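Local structure of TatD-related deoxyribonuclease (Thermotoga maritima, 1J6O) at residues A[23-28]-A[213-218]; A[84-89]-A[126-131]; A[221-226]-A[230-235]. The protein probably acts as a metal-dependent DNA nuclease that hydrolyses ester bonds of the DNA backbone. All coordinates share one frame; numbering follows the deposited sequence.

Contact 1: residues A[23-28]-A[213-218]; sequences HQFDDD and TDCPFL
The ring of Phe25 meets Cys215 and Pro216 with one border, and this apolar contact is the heart of the pairing. Its CE2 lies 3.9 Å from Pro216 CB, with Pro216 N near the plane of the ring at the same edge, while CZ reaches Cys215 CB at 4.0 Å. Phe25 CG stands anti to the carbonyl carbon (chi1 -75°), which sends the ring across to the proline. Gln24 adds a van der Waals contact of its own: a bend at chi2 (84°) folds its amide back beside the proline ring, putting OE1 3.7 Å from Pro216 CG.

Sulfur forms a second class. Cys215 SG sits obliquely to the Phe25 ring, 5.0 Å from its centroid. With an alanine at Phe25, the space beside Cys215 and Pro216 would probably open into a gap and the sulfur would lose this aromatic contact.

In 213-218 a polar bond shapes the turn: Cys215 N donates to Thr213 OG1 at 2.9 Å, an ST turn, and the threonine hydroxyl is also bonded to Asp15. A cis peptide then leads into Pro216.

Asp214, inside this turn, is a predicted ligand of one divalent metal and is hydrogen-bonded to His19, another predicted ligand. The arrangement thus joins the loops after the first and last strands of a TIM-type barrel, beside the probable metal site of a TatD-family nuclease.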
ATOM      1  N   HIS A  23       9.155  11.513  -9.856  1.00  9.63           N
ATOM      2  CA  HIS A  23      10.247  11.911 -10.737  1.00 11.97           C
ATOM      3  C   HIS A  23      11.458  10.973 -10.807  1.00 11.41           C
ATOM      4  O   HIS A  23      12.224  11.026 -11.782  1.00 11.35           O
ATOM      5  CB  HIS A  23      10.681  13.350 -10.397  1.00 15.43           C
ATOM      6  CG  HIS A  23      11.618  13.454  -9.237  1.00 20.44           C
ATOM      7  ND1 HIS A  23      12.969  13.191  -9.340  1.00 24.24           N
ATOM      8  CD2 HIS A  23      11.404  13.824  -7.950  1.00 23.08           C
ATOM      9  CE1 HIS A  23      13.547  13.397  -8.167  1.00 24.33           C
ATOM     10  NE2 HIS A  23      12.621  13.783  -7.308  1.00 23.57           N
ATOM     11  N   GLN A  24      11.651  10.130  -9.797  1.00  9.31           N
ATOM     12  CA  GLN A  24      12.784   9.210  -9.820  1.00 10.03           C
ATOM     13  C   GLN A  24      12.654   8.183 -10.964  1.00  7.91           C
ATOM     14  O   GLN A  24      13.593   7.491 -11.296  1.00  8.47           O
ATOM     15  CB  GLN A  24      12.931   8.477  -8.477  1.00 11.30           C
ATOM     16  CG  GLN A  24      13.466   9.360  -7.351  1.00 13.55           C
ATOM     17  CD  GLN A  24      12.386  10.161  -6.681  1.00 13.42           C
ATOM     18  OE1 GLN A  24      11.213  10.065  -7.033  1.00 13.68           O
ATOM     19  NE2 GLN A  24      12.774  10.963  -5.694  1.00 18.10           N
ATOM     20  N   PHE A  25      11.489   8.108 -11.582  1.00  7.65           N
ATOM     21  CA  PHE A  25      11.274   7.165 -12.679  1.00  7.50           C
ATOM     22  C   PHE A  25      11.134   7.902 -14.016  1.00  9.87           C
ATOM     23  O   PHE A  25      10.752   7.291 -15.008  1.00  9.82           O
ATOM     24  CB  PHE A  25       9.978   6.385 -12.454  1.00  8.51           C
ATOM     25  CG  PHE A  25      10.094   5.326 -11.411  1.00  6.59           C
ATOM     26  CD1 PHE A  25      10.796   4.149 -11.682  1.00  5.16           C
ATOM     27  CD2 PHE A  25       9.586   5.541 -10.137  1.00  7.86           C
ATOM     28  CE1 PHE A  25      11.004   3.182 -10.658  1.00  6.11           C
ATOM     29  CE2 PHE A  25       9.774   4.605  -9.114  1.00  7.60           C
ATOM     30  CZ  PHE A  25      10.489   3.414  -9.372  1.00  6.84           C
ATOM     31  N   ASP A  26      11.413   9.204 -14.028  1.00  9.52           N
ATOM     32  CA  ASP A  26      11.280   9.972 -15.263  1.00 12.47           C
ATOM     33  C   ASP A  26      12.071   9.483 -16.460  1.00 12.28           C
ATOM     34  O   ASP A  26      11.600   9.574 -17.584  1.00 15.44           O
ATOM     35  CB  ASP A  26      11.660  11.453 -15.050  1.00 13.26           C
ATOM     36  CG  ASP A  26      10.598  12.242 -14.318  1.00 16.94           C
ATOM     37  OD1 ASP A  26       9.490  11.708 -14.073  1.00 14.93           O
ATOM     38  OD2 ASP A  26      10.884  13.420 -13.988  1.00 17.99           O
ATOM     39  N   ASP A  27      13.258   8.948 -16.240  1.00 11.22           N
ATOM     40  CA  ASP A  27      14.037   8.501 -17.388  1.00 13.01           C
ATOM     41  C   ASP A  27      13.780   7.108 -17.928  1.00 12.65           C
ATOM     42  O   ASP A  27      14.121   6.846 -19.091  1.00 11.88           O
ATOM     43  CB  ASP A  27      15.541   8.593 -17.080  1.00 18.15           C
ATOM     44  CG  ASP A  27      15.960   9.965 -16.562  1.00 23.10           C
ATOM     45  OD1 ASP A  27      15.591  10.989 -17.172  1.00 25.98           O
ATOM     46  OD2 ASP A  27      16.671  10.018 -15.532  1.00 27.90           O
ATOM     47  N   ASP A  28      13.154   6.240 -17.130  1.00 10.44           N
ATOM     48  CA  ASP A  28      12.901   4.865 -17.578  1.00 11.36           C
ATOM     49  C   ASP A  28      11.597   4.170 -17.180  1.00 10.94           C
ATOM     50  O   ASP A  28      11.505   2.936 -17.195  1.00  7.31           O
ATOM     51  CB  ASP A  28      14.063   3.975 -17.127  1.00 12.21           C
ATOM     52  CG  ASP A  28      14.118   3.788 -15.604  1.00 14.36           C
ATOM     53  OD1 ASP A  28      13.421   4.527 -14.866  1.00 15.35           O
ATOM     54  OD2 ASP A  28      14.880   2.894 -15.139  1.00 13.87           O
ATOM     55  N   THR A 213       6.505  -2.461  -2.527  1.00 11.52           N
ATOM     56  CA  THR A 213       7.854  -1.941  -2.648  1.00 10.74           C
ATOM     57  C   THR A 213       7.886  -0.515  -2.119  1.00 12.15           C
ATOM     58  O   THR A 213       8.894  -0.088  -1.564  1.00  9.46           O
ATOM     59  CB  THR A 213       8.348  -1.802  -4.116  1.00 12.89           C
ATOM     60  OG1 THR A 213       7.453  -0.932  -4.837  1.00 12.87           O
ATOM     61  CG2 THR A 213       8.448  -3.150  -4.800  1.00 13.73           C
ATOM     62  N   ASP A 214       6.779   0.210  -2.268  1.00  9.43           N
ATOM     63  CA  ASP A 214       6.702   1.598  -1.850  1.00 11.62           C
ATOM     64  C   ASP A 214       7.760   2.313  -2.735  1.00  7.83           C
ATOM     65  O   ASP A 214       8.311   3.355  -2.364  1.00  7.85           O
ATOM     66  CB  ASP A 214       7.033   1.774  -0.358  1.00 15.25           C
ATOM     67  CG  ASP A 214       6.590   3.137   0.179  1.00 22.54           C
ATOM     68  OD1 ASP A 214       5.745   3.816  -0.472  1.00 21.92           O
ATOM     69  OD2 ASP A 214       7.083   3.527   1.268  1.00 27.06           O
ATOM     70  N   CYS A 215       8.041   1.756  -3.921  1.00  7.80           N
ATOM     71  CA  CYS A 215       9.042   2.381  -4.809  1.00  7.77           C
ATOM     72  C   CYS A 215       8.659   3.848  -5.086  1.00  9.01           C
ATOM     73  O   CYS A 215       7.481   4.161  -5.252  1.00  9.27           O
ATOM     74  CB  CYS A 215       9.173   1.583  -6.115  1.00  9.79           C
ATOM     75  SG  CYS A 215       7.703   1.504  -7.172  1.00 10.47           S
ATOM     76  N   PRO A 216       9.652   4.740  -5.254  1.00  8.36           N
ATOM     77  CA  PRO A 216      11.101   4.469  -5.214  1.00  9.34           C
ATOM     78  C   PRO A 216      11.738   4.295  -3.845  1.00 10.09           C
ATOM     79  O   PRO A 216      12.949   4.103  -3.748  1.00 13.55           O
ATOM     80  CB  PRO A 216      11.674   5.687  -5.918  1.00  8.40           C
ATOM     81  CG  PRO A 216      10.805   6.816  -5.308  1.00  8.39           C
ATOM     82  CD  PRO A 216       9.389   6.184  -5.440  1.00  8.57           C
ATOM     83  N   PHE A 217      10.947   4.354  -2.791  1.00 10.70           N
ATOM     84  CA  PHE A 217      11.496   4.218  -1.443  1.00 12.62           C
ATOM     85  C   PHE A 217      11.815   2.799  -0.908  1.00 12.86           C
ATOM     86  O   PHE A 217      11.382   1.805  -1.492  1.00 11.64           O
ATOM     87  CB  PHE A 217      10.534   4.821  -0.414  1.00 14.39           C
ATOM     88  CG  PHE A 217       9.974   6.167  -0.769  1.00 17.54           C
ATOM     89  CD1 PHE A 217      10.801   7.240  -1.057  1.00 18.93           C
ATOM     90  CD2 PHE A 217       8.588   6.331  -0.845  1.00 19.41           C
ATOM     91  CE1 PHE A 217      10.261   8.485  -1.437  1.00 21.63           C
ATOM     92  CE2 PHE A 217       8.044   7.547  -1.216  1.00 20.06           C
ATOM     93  CZ  PHE A 217       8.878   8.631  -1.516  1.00 21.96           C
ATOM     94  N   LEU A 218      12.606   2.768   0.165  1.00 13.29           N
ATOM     95  CA  LEU A 218      12.981   1.543   0.852  1.00 13.98           C
ATOM     96  C   LEU A 218      13.296   0.282   0.068  1.00 14.72           C
ATOM     97  O   LEU A 218      12.550  -0.720   0.126  1.00 13.94           O
ATOM     98  CB  LEU A 218      11.839   1.215   1.803  1.00 17.72           C
ATOM     99  CG  LEU A 218      11.362   2.369   2.684  1.00 18.57           C
ATOM    100  CD1 LEU A 218       9.991   2.048   3.330  1.00 21.29           C
ATOM    101  CD2 LEU A 218      12.404   2.605   3.750  1.00 19.18           C
TER

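Contact 2: residues A[84-89]-A[126-131]; sequences DFIEHL and IELAGK
Leu89, which packs against Leu128 of the facing helix, takes part in a backbone hydrogen bond of its own helix, Leu89 N to Phe85 O, 3.0 Å. This is ordinary helical bonding, and the contact between 84-89 and 126-131 is van der Waals packing, chiefly of aliphatic side chains.

Leu128 does most of the reaching. Its CG is anti to the backbone N (chi1 174°), which carries the isopropyl fork over to the other helix, and the two methyls take different partners. CD2 comes down on Leu89 CB at 3.8 Å and also lies 4.0 Å from Ile86 O, so it meets the helix partly through its backbone. CD1 turns to the branch methyl of Ile86, with Leu128 CD1 4.1 Å from Ile86 CG2. The Ile86 and Leu128 side chains run past one another in opposite senses and meet flank to flank.

The helices 85-92 and 115-132 follow successive parallel strands, 67-71 and 98-107, in the repeating beta-alpha order of the TIM barrel, and the contact joins these neighbours in the outer helical layer.

On the first helix, the other branch of Ile86 is used differently: CG1 lies 3.7 Å above the plane of the Phe85 ring, displaced toward its rim. That phenylalanine packs in turn on Arg120, Val121 and Glu124, extending the interface toward the start of helix 115-132. Farther along, Lys131 NZ forms a salt bridge with Glu90, placing a charged tie beside the leucine-isoleucine seam.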
ATOM      1  N   ASP A  84     -12.921  21.318  -1.088  1.00 17.22           N
ATOM      2  CA  ASP A  84     -13.630  20.292  -1.836  1.00 16.18           C
ATOM      3  C   ASP A  84     -12.763  19.097  -2.178  1.00 13.66           C
ATOM      4  O   ASP A  84     -13.055  18.382  -3.139  1.00 14.10           O
ATOM      5  CB  ASP A  84     -14.188  20.905  -3.121  1.00 16.35           C
ATOM      6  N   PHE A  85     -11.721  18.849  -1.390  1.00 12.82           N
ATOM      7  CA  PHE A  85     -10.846  17.711  -1.701  1.00 12.65           C
ATOM      8  C   PHE A  85     -11.494  16.325  -1.786  1.00 12.91           C
ATOM      9  O   PHE A  85     -11.111  15.502  -2.633  1.00 12.47           O
ATOM     10  CB  PHE A  85      -9.617  17.725  -0.771  1.00 11.63           C
ATOM     11  CG  PHE A  85      -9.704  16.810   0.409  1.00 13.16           C
ATOM     12  CD1 PHE A  85     -10.229  17.261   1.616  1.00 11.15           C
ATOM     13  CD2 PHE A  85      -9.201  15.512   0.329  1.00 12.46           C
ATOM     14  CE1 PHE A  85     -10.250  16.435   2.740  1.00 12.94           C
ATOM     15  CE2 PHE A  85      -9.213  14.677   1.440  1.00 12.81           C
ATOM     16  CZ  PHE A  85      -9.739  15.135   2.656  1.00 12.25           C
ATOM     17  N   ILE A  86     -12.488  16.070  -0.954  1.00 12.43           N
ATOM     18  CA  ILE A  86     -13.143  14.768  -0.995  1.00 13.36           C
ATOM     19  C   ILE A  86     -13.942  14.621  -2.294  1.00 15.00           C
ATOM     20  O   ILE A  86     -13.999  13.538  -2.882  1.00 13.11           O
ATOM     21  CB  ILE A  86     -14.060  14.582   0.221  1.00 14.08           C
ATOM     22  CG1 ILE A  86     -13.221  14.356   1.480  1.00 11.91           C
ATOM     23  CG2 ILE A  86     -15.002  13.381   0.005  1.00 13.96           C
ATOM     24  CD1 ILE A  86     -12.391  13.099   1.434  1.00 14.36           C
ATOM     25  N   GLU A  87     -14.571  15.707  -2.737  1.00 15.80           N
ATOM     26  CA  GLU A  87     -15.350  15.669  -3.973  1.00 16.60           C
ATOM     27  C   GLU A  87     -14.414  15.423  -5.144  1.00 16.21           C
ATOM     28  O   GLU A  87     -14.750  14.736  -6.112  1.00 15.28           O
ATOM     29  CB  GLU A  87     -16.067  16.997  -4.215  1.00 20.50           C
ATOM     30  CG  GLU A  87     -17.344  17.178  -3.442  1.00 26.96           C
ATOM     31  CD  GLU A  87     -18.272  18.153  -4.150  1.00 32.82           C
ATOM     32  OE1 GLU A  87     -17.805  19.269  -4.510  1.00 35.34           O
ATOM     33  OE2 GLU A  87     -19.456  17.800  -4.356  1.00 33.85           O
ATOM     34  N   HIS A  88     -13.238  16.023  -5.062  1.00 13.78           N
ATOM     35  CA  HIS A  88     -12.265  15.859  -6.116  1.00 15.43           C
ATOM     36  C   HIS A  88     -11.769  14.397  -6.175  1.00 13.82           C
ATOM     37  O   HIS A  88     -11.569  13.859  -7.261  1.00 13.16           O
ATOM     38  CB  HIS A  88     -11.109  16.811  -5.882  1.00 17.77           C
ATOM     39  CG  HIS A  88     -10.349  17.138  -7.126  1.00 23.96           C
ATOM     40  ND1 HIS A  88      -9.851  18.398  -7.382  1.00 27.22           N
ATOM     41  CD2 HIS A  88      -9.964  16.361  -8.167  1.00 25.99           C
ATOM     42  CE1 HIS A  88      -9.187  18.381  -8.526  1.00 26.54           C
ATOM     43  NE2 HIS A  88      -9.240  17.157  -9.022  1.00 26.24           N
ATOM     44  N   LEU A  89     -11.569  13.758  -5.018  1.00 13.55           N
ATOM     45  CA  LEU A  89     -11.102  12.365  -5.004  1.00 11.62           C
ATOM     46  C   LEU A  89     -12.242  11.488  -5.523  1.00 12.05           C
ATOM     47  O   LEU A  89     -12.026  10.528  -6.275  1.00 11.13           O
ATOM     48  CB  LEU A  89     -10.699  11.919  -3.581  1.00  9.49           C
ATOM     49  CG  LEU A  89      -9.437  12.533  -2.977  1.00  7.14           C
ATOM     50  CD1 LEU A  89      -9.263  12.089  -1.515  1.00  7.75           C
ATOM     51  CD2 LEU A  89      -8.231  12.119  -3.842  1.00  8.21           C
ATOM     52  N   ILE A 126     -11.643   7.931   5.034  1.00  7.09           N
ATOM     53  CA  ILE A 126     -12.174   6.650   5.463  1.00  8.56           C
ATOM     54  C   ILE A 126     -13.665   6.712   5.114  1.00 10.24           C
ATOM     55  O   ILE A 126     -14.240   5.740   4.601  1.00  9.20           O
ATOM     56  CB  ILE A 126     -12.024   6.489   6.992  1.00  9.68           C
ATOM     57  CG1 ILE A 126     -10.559   6.242   7.335  1.00  5.90           C
ATOM     58  CG2 ILE A 126     -12.941   5.382   7.502  1.00 10.08           C
ATOM     59  CD1 ILE A 126     -10.304   6.276   8.851  1.00  9.39           C
ATOM     60  N   GLU A 127     -14.311   7.849   5.402  1.00  9.23           N
ATOM     61  CA  GLU A 127     -15.743   7.983   5.096  1.00 11.51           C
ATOM     62  C   GLU A 127     -16.007   7.883   3.600  1.00 12.05           C
ATOM     63  O   GLU A 127     -17.020   7.288   3.171  1.00 12.65           O
ATOM     64  CB  GLU A 127     -16.306   9.294   5.665  1.00 14.19           C
ATOM     65  CG  GLU A 127     -16.177   9.292   7.166  1.00 17.88           C
ATOM     66  CD  GLU A 127     -16.741  10.533   7.848  1.00 21.44           C
ATOM     67  OE1 GLU A 127     -16.431  11.665   7.421  1.00 25.15           O
ATOM     68  OE2 GLU A 127     -17.456  10.357   8.839  1.00 21.22           O
ATOM     69  N   LEU A 128     -15.113   8.449   2.791  1.00  9.36           N
ATOM     70  CA  LEU A 128     -15.310   8.368   1.353  1.00 10.00           C
ATOM     71  C   LEU A 128     -15.167   6.909   0.881  1.00 10.81           C
ATOM     72  O   LEU A 128     -15.940   6.434   0.044  1.00 11.02           O
ATOM     73  CB  LEU A 128     -14.289   9.233   0.614  1.00  9.47           C
ATOM     74  CG  LEU A 128     -14.324   9.090  -0.909  1.00 10.88           C
ATOM     75  CD1 LEU A 128     -15.649   9.592  -1.481  1.00 10.95           C
ATOM     76  CD2 LEU A 128     -13.178   9.872  -1.505  1.00  9.03           C
ATOM     77  N   ALA A 129     -14.169   6.202   1.404  1.00  9.99           N
ATOM     78  CA  ALA A 129     -13.968   4.805   1.010  1.00 10.93           C
ATOM     79  C   ALA A 129     -15.217   3.971   1.377  1.00 11.56           C
ATOM     80  O   ALA A 129     -15.639   3.077   0.617  1.00 12.34           O
ATOM     81  CB  ALA A 129     -12.719   4.241   1.690  1.00 11.37           C
ATOM     82  N   GLY A 130     -15.804   4.257   2.540  1.00 11.60           N
ATOM     83  CA  GLY A 130     -16.991   3.525   2.959  1.00 12.13           C
ATOM     84  C   GLY A 130     -18.113   3.784   1.958  1.00 14.27           C
ATOM     85  O   GLY A 130     -18.814   2.860   1.499  1.00 13.37           O
ATOM     86  N   LYS A 131     -18.283   5.049   1.595  1.00 14.18           N
ATOM     87  CA  LYS A 131     -19.312   5.424   0.650  1.00 15.16           C
ATOM     88  C   LYS A 131     -19.164   4.740  -0.721  1.00 15.44           C
ATOM     89  O   LYS A 131     -20.133   4.233  -1.304  1.00 14.92           O
ATOM     90  CB  LYS A 131     -19.280   6.944   0.474  1.00 17.61           C
ATOM     91  CG  LYS A 131     -20.237   7.478  -0.586  1.00 20.35           C
ATOM     92  CD  LYS A 131     -20.129   9.001  -0.674  1.00 23.80           C
ATOM     93  CE  LYS A 131     -20.896   9.579  -1.856  1.00 26.80           C
ATOM     94  NZ  LYS A 131     -20.546  11.021  -2.078  1.00 27.21           N
TER

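Contact 3: residues A[221-226]-A[230-235]; sequences QPFRGK and PKYLKY
The Phe223 ring offers one face to Tyr232 and its edge to Tyr235. Over that face the Tyr232 ring lies nearly parallel, with planes 9° apart and centroids separated by 4.0 Å, a face-to-face stack. Tyr232 OH extends past the ring centre of its partner and ends above the far rim, 3.6 Å from Phe223 CE1. In the plane of the Phe223 ring, its CE2 points at Tyr235 CE2 at 3.5 Å, and these two rings are inclined by 59°.

Tyr235 is itself clasped on both faces. Pro222 CG lies over the ring centre, 3.8 Å from the centroid of Tyr235, a CH-pi contact; Lys234 CG covers the opposite face nearer the rim. Phe223 CG is anti to its carbonyl carbon (chi1 -69°), a torsion that turns the ring from the loop toward the two tyrosines.

From Phe223 to Lys226 the chain makes a type II beta turn, whose third position, Gly225, has the positive phi that glycine readily adopts. The cluster packs this loop on the 3-10 turn 230-232 and on Tyr235 in helix 233-244, near the surface of the barrel domain. Stacking, CH-pi and dispersion forces carry the contact, so its hold depends on ring shape and fit, with little reliance on charge.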
ATOM      1  N   GLN A 221      17.524  -5.090   1.001  1.00 20.30           N
ATOM      2  CA  GLN A 221      18.948  -5.206   1.341  1.00 23.75           C
ATOM      3  C   GLN A 221      20.017  -5.190   0.258  1.00 23.84           C
ATOM      4  O   GLN A 221      20.941  -4.365   0.306  1.00 25.99           O
ATOM      5  CB  GLN A 221      19.176  -6.429   2.218  1.00 25.62           C
ATOM      6  CG  GLN A 221      20.515  -6.393   2.926  1.00 27.42           C
ATOM      7  CD  GLN A 221      20.739  -5.095   3.675  1.00 26.49           C
ATOM      8  OE1 GLN A 221      19.794  -4.422   4.073  1.00 27.49           O
ATOM      9  NE2 GLN A 221      22.002  -4.749   3.890  1.00 28.37           N
ATOM     10  N   PRO A 222      19.931  -6.098  -0.723  1.00 24.06           N
ATOM     11  CA  PRO A 222      20.975  -6.067  -1.747  1.00 24.00           C
ATOM     12  C   PRO A 222      21.056  -4.776  -2.537  1.00 23.77           C
ATOM     13  O   PRO A 222      22.015  -4.571  -3.279  1.00 24.47           O
ATOM     14  CB  PRO A 222      20.641  -7.262  -2.637  1.00 25.31           C
ATOM     15  CG  PRO A 222      19.173  -7.413  -2.479  1.00 25.20           C
ATOM     16  CD  PRO A 222      18.923  -7.133  -1.016  1.00 23.55           C
ATOM     17  N   PHE A 223      20.071  -3.900  -2.371  1.00 21.81           N
ATOM     18  CA  PHE A 223      20.082  -2.644  -3.101  1.00 20.59           C
ATOM     19  C   PHE A 223      19.970  -1.399  -2.238  1.00 19.19           C
ATOM     20  O   PHE A 223      19.403  -0.409  -2.676  1.00 19.61           O
ATOM     21  CB  PHE A 223      18.951  -2.644  -4.124  1.00 20.74           C
ATOM     22  CG  PHE A 223      19.168  -3.599  -5.254  1.00 21.94           C
ATOM     23  CD1 PHE A 223      20.029  -3.277  -6.301  1.00 22.46           C
ATOM     24  CD2 PHE A 223      18.556  -4.850  -5.240  1.00 21.62           C
ATOM     25  CE1 PHE A 223      20.284  -4.193  -7.323  1.00 22.74           C
ATOM     26  CE2 PHE A 223      18.804  -5.768  -6.246  1.00 22.40           C
ATOM     27  CZ  PHE A 223      19.668  -5.444  -7.292  1.00 23.55           C
ATOM     28  N   ARG A 224      20.508  -1.421  -1.018  1.00 19.56           N
ATOM     29  CA  ARG A 224      20.404  -0.225  -0.192  1.00 17.74           C
ATOM     30  C   ARG A 224      21.118   0.886  -0.950  1.00 17.57           C
ATOM     31  O   ARG A 224      22.111   0.634  -1.656  1.00 16.47           O
ATOM     32  CB  ARG A 224      21.048  -0.424   1.183  1.00 19.81           C
ATOM     33  CG  ARG A 224      20.406  -1.505   2.053  1.00 21.95           C
ATOM     34  CD  ARG A 224      18.905  -1.322   2.176  1.00 22.79           C
ATOM     35  NE  ARG A 224      18.511  -0.074   2.830  1.00 23.43           N
ATOM     36  CZ  ARG A 224      18.435   0.100   4.146  1.00 23.16           C
ATOM     37  NH1 ARG A 224      18.732  -0.895   4.975  1.00 23.63           N
ATOM     38  NH2 ARG A 224      18.038   1.264   4.631  1.00 23.09           N
ATOM     39  N   GLY A 225      20.601   2.103  -0.817  1.00 15.12           N
ATOM     40  CA  GLY A 225      21.191   3.233  -1.497  1.00 15.39           C
ATOM     41  C   GLY A 225      20.795   3.343  -2.956  1.00 16.84           C
ATOM     42  O   GLY A 225      21.302   4.221  -3.650  1.00 18.54           O
ATOM     43  N   LYS A 226      19.896   2.474  -3.433  1.00 14.69           N
ATOM     44  CA  LYS A 226      19.465   2.513  -4.833  1.00 14.87           C
ATOM     45  C   LYS A 226      17.979   2.772  -4.904  1.00 12.23           C
ATOM     46  O   LYS A 226      17.269   2.562  -3.924  1.00 11.44           O
ATOM     47  CB  LYS A 226      19.756   1.185  -5.544  1.00 16.84           C
ATOM     48  CG  LYS A 226      21.246   0.810  -5.617  1.00 22.25           C
ATOM     49  CD  LYS A 226      21.997   1.717  -6.606  1.00 25.29           C
ATOM     50  CE  LYS A 226      23.524   1.570  -6.475  1.00 29.71           C
ATOM     51  NZ  LYS A 226      23.981   0.156  -6.427  1.00 30.64           N
ATOM     52  N   PRO A 230       9.554  -2.309  -8.645  1.00  9.48           N
ATOM     53  CA  PRO A 230       8.813  -3.569  -8.560  1.00 11.56           C
ATOM     54  C   PRO A 230       9.556  -4.875  -8.715  1.00 14.69           C
ATOM     55  O   PRO A 230       9.299  -5.798  -7.953  1.00 14.13           O
ATOM     56  CB  PRO A 230       7.717  -3.408  -9.610  1.00  9.89           C
ATOM     57  CG  PRO A 230       7.421  -1.932  -9.511  1.00 10.30           C
ATOM     58  CD  PRO A 230       8.839  -1.365  -9.519  1.00  9.54           C
ATOM     59  N   LYS A 231      10.474  -4.974  -9.674  1.00 14.74           N
ATOM     60  CA  LYS A 231      11.183  -6.245  -9.827  1.00 17.52           C
ATOM     61  C   LYS A 231      12.028  -6.651  -8.619  1.00 18.63           C
ATOM     62  O   LYS A 231      12.426  -7.812  -8.514  1.00 20.82           O
ATOM     63  CB  LYS A 231      12.062  -6.221 -11.072  1.00 19.47           C
ATOM     64  CG  LYS A 231      13.284  -5.353 -10.935  1.00 20.20           C
ATOM     65  CD  LYS A 231      14.095  -5.370 -12.217  1.00 23.58           C
ATOM     66  CE  LYS A 231      15.312  -4.482 -12.072  1.00 24.99           C
ATOM     67  NZ  LYS A 231      16.061  -4.384 -13.358  1.00 28.35           N
ATOM     68  N   TYR A 232      12.314  -5.719  -7.711  1.00 16.00           N
ATOM     69  CA  TYR A 232      13.112  -6.071  -6.547  1.00 13.82           C
ATOM     70  C   TYR A 232      12.242  -6.738  -5.513  1.00 13.21           C
ATOM     71  O   TYR A 232      12.717  -7.103  -4.448  1.00 12.44           O
ATOM     72  CB  TYR A 232      13.766  -4.855  -5.900  1.00 15.17           C
ATOM     73  CG  TYR A 232      14.808  -4.171  -6.757  1.00 14.23           C
ATOM     74  CD1 TYR A 232      15.472  -4.862  -7.782  1.00 16.71           C
ATOM     75  CD2 TYR A 232      15.148  -2.845  -6.527  1.00 14.03           C
ATOM     76  CE1 TYR A 232      16.449  -4.228  -8.550  1.00 16.84           C
ATOM     77  CE2 TYR A 232      16.115  -2.206  -7.284  1.00 14.99           C
ATOM     78  CZ  TYR A 232      16.763  -2.899  -8.290  1.00 18.32           C
ATOM     79  OH  TYR A 232      17.737  -2.269  -9.028  1.00 20.50           O
ATOM     80  N   LEU A 233      10.959  -6.890  -5.822  1.00 13.36           N
ATOM     81  CA  LEU A 233      10.048  -7.521  -4.891  1.00 13.95           C
ATOM     82  C   LEU A 233      10.486  -8.973  -4.635  1.00 13.57           C
ATOM     83  O   LEU A 233      10.170  -9.545  -3.588  1.00 12.37           O
ATOM     84  CB  LEU A 233       8.637  -7.470  -5.476  1.00 17.25           C
ATOM     85  CG  LEU A 233       7.438  -7.388  -4.550  1.00 18.26           C
ATOM     86  CD1 LEU A 233       7.698  -6.441  -3.387  1.00 16.55           C
ATOM     87  CD2 LEU A 233       6.225  -6.982  -5.391  1.00 18.47           C
ATOM     88  N   LYS A 234      11.212  -9.565  -5.588  1.00 12.52           N
ATOM     89  CA  LYS A 234      11.664 -10.953  -5.418  1.00 13.79           C
ATOM     90  C   LYS A 234      12.446 -11.216  -4.125  1.00 13.05           C
ATOM     91  O   LYS A 234      12.360 -12.301  -3.557  1.00 12.14           O
ATOM     92  CB  LYS A 234      12.516 -11.390  -6.616  1.00 16.68           C
ATOM     93  CG  LYS A 234      13.788 -10.604  -6.781  1.00 20.39           C
ATOM     94  CD  LYS A 234      14.353 -10.751  -8.199  1.00 27.14           C
ATOM     95  CE  LYS A 234      15.036 -12.076  -8.421  1.00 29.40           C
ATOM     96  NZ  LYS A 234      14.090 -13.214  -8.320  1.00 34.20           N
ATOM     97  N   TYR A 235      13.217 -10.233  -3.683  1.00 11.34           N
ATOM     98  CA  TYR A 235      14.013 -10.347  -2.473  1.00 12.05           C
ATOM     99  C   TYR A 235      13.140 -10.347  -1.253  1.00 12.33           C
ATOM    100  O   TYR A 235      13.492 -10.975  -0.243  1.00 11.54           O
ATOM    101  CB  TYR A 235      15.034  -9.195  -2.409  1.00 13.32           C
ATOM    102  CG  TYR A 235      15.979  -9.236  -3.590  1.00 15.62           C
ATOM    103  CD1 TYR A 235      16.950 -10.227  -3.694  1.00 16.20           C
ATOM    104  CD2 TYR A 235      15.834  -8.345  -4.650  1.00 16.26           C
ATOM    105  CE1 TYR A 235      17.749 -10.338  -4.838  1.00 19.72           C
ATOM    106  CE2 TYR A 235      16.616  -8.446  -5.786  1.00 19.84           C
ATOM    107  CZ  TYR A 235      17.567  -9.443  -5.879  1.00 20.03           C
ATOM    108  OH  TYR A 235      18.300  -9.539  -7.037  1.00 23.62           O
TER

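Overall arrangement
Contacts 1 and 2 are buried, whereas contact 3 lies at the surface. Contact 1 and contact 3 share the long connection between strand 209-211 and helix 233-244 and touch directly: Thr213 CG2 packs 3.7 Å from Leu233 CD1. Contact 2 stands apart, its nearest atoms about 17 Å from contact 1 and about 22 Å from contact 3, on the side of the chain's centre away from contact 3. Chemistry follows place. Between two barrel helices the contact is aliphatic; a phenylalanine edge, a cysteine and a cis-proline pack beside the predicted metal ligands; and a cluster of aromatic rings joins an irregular loop to the 3-10 turn and helix that follow it.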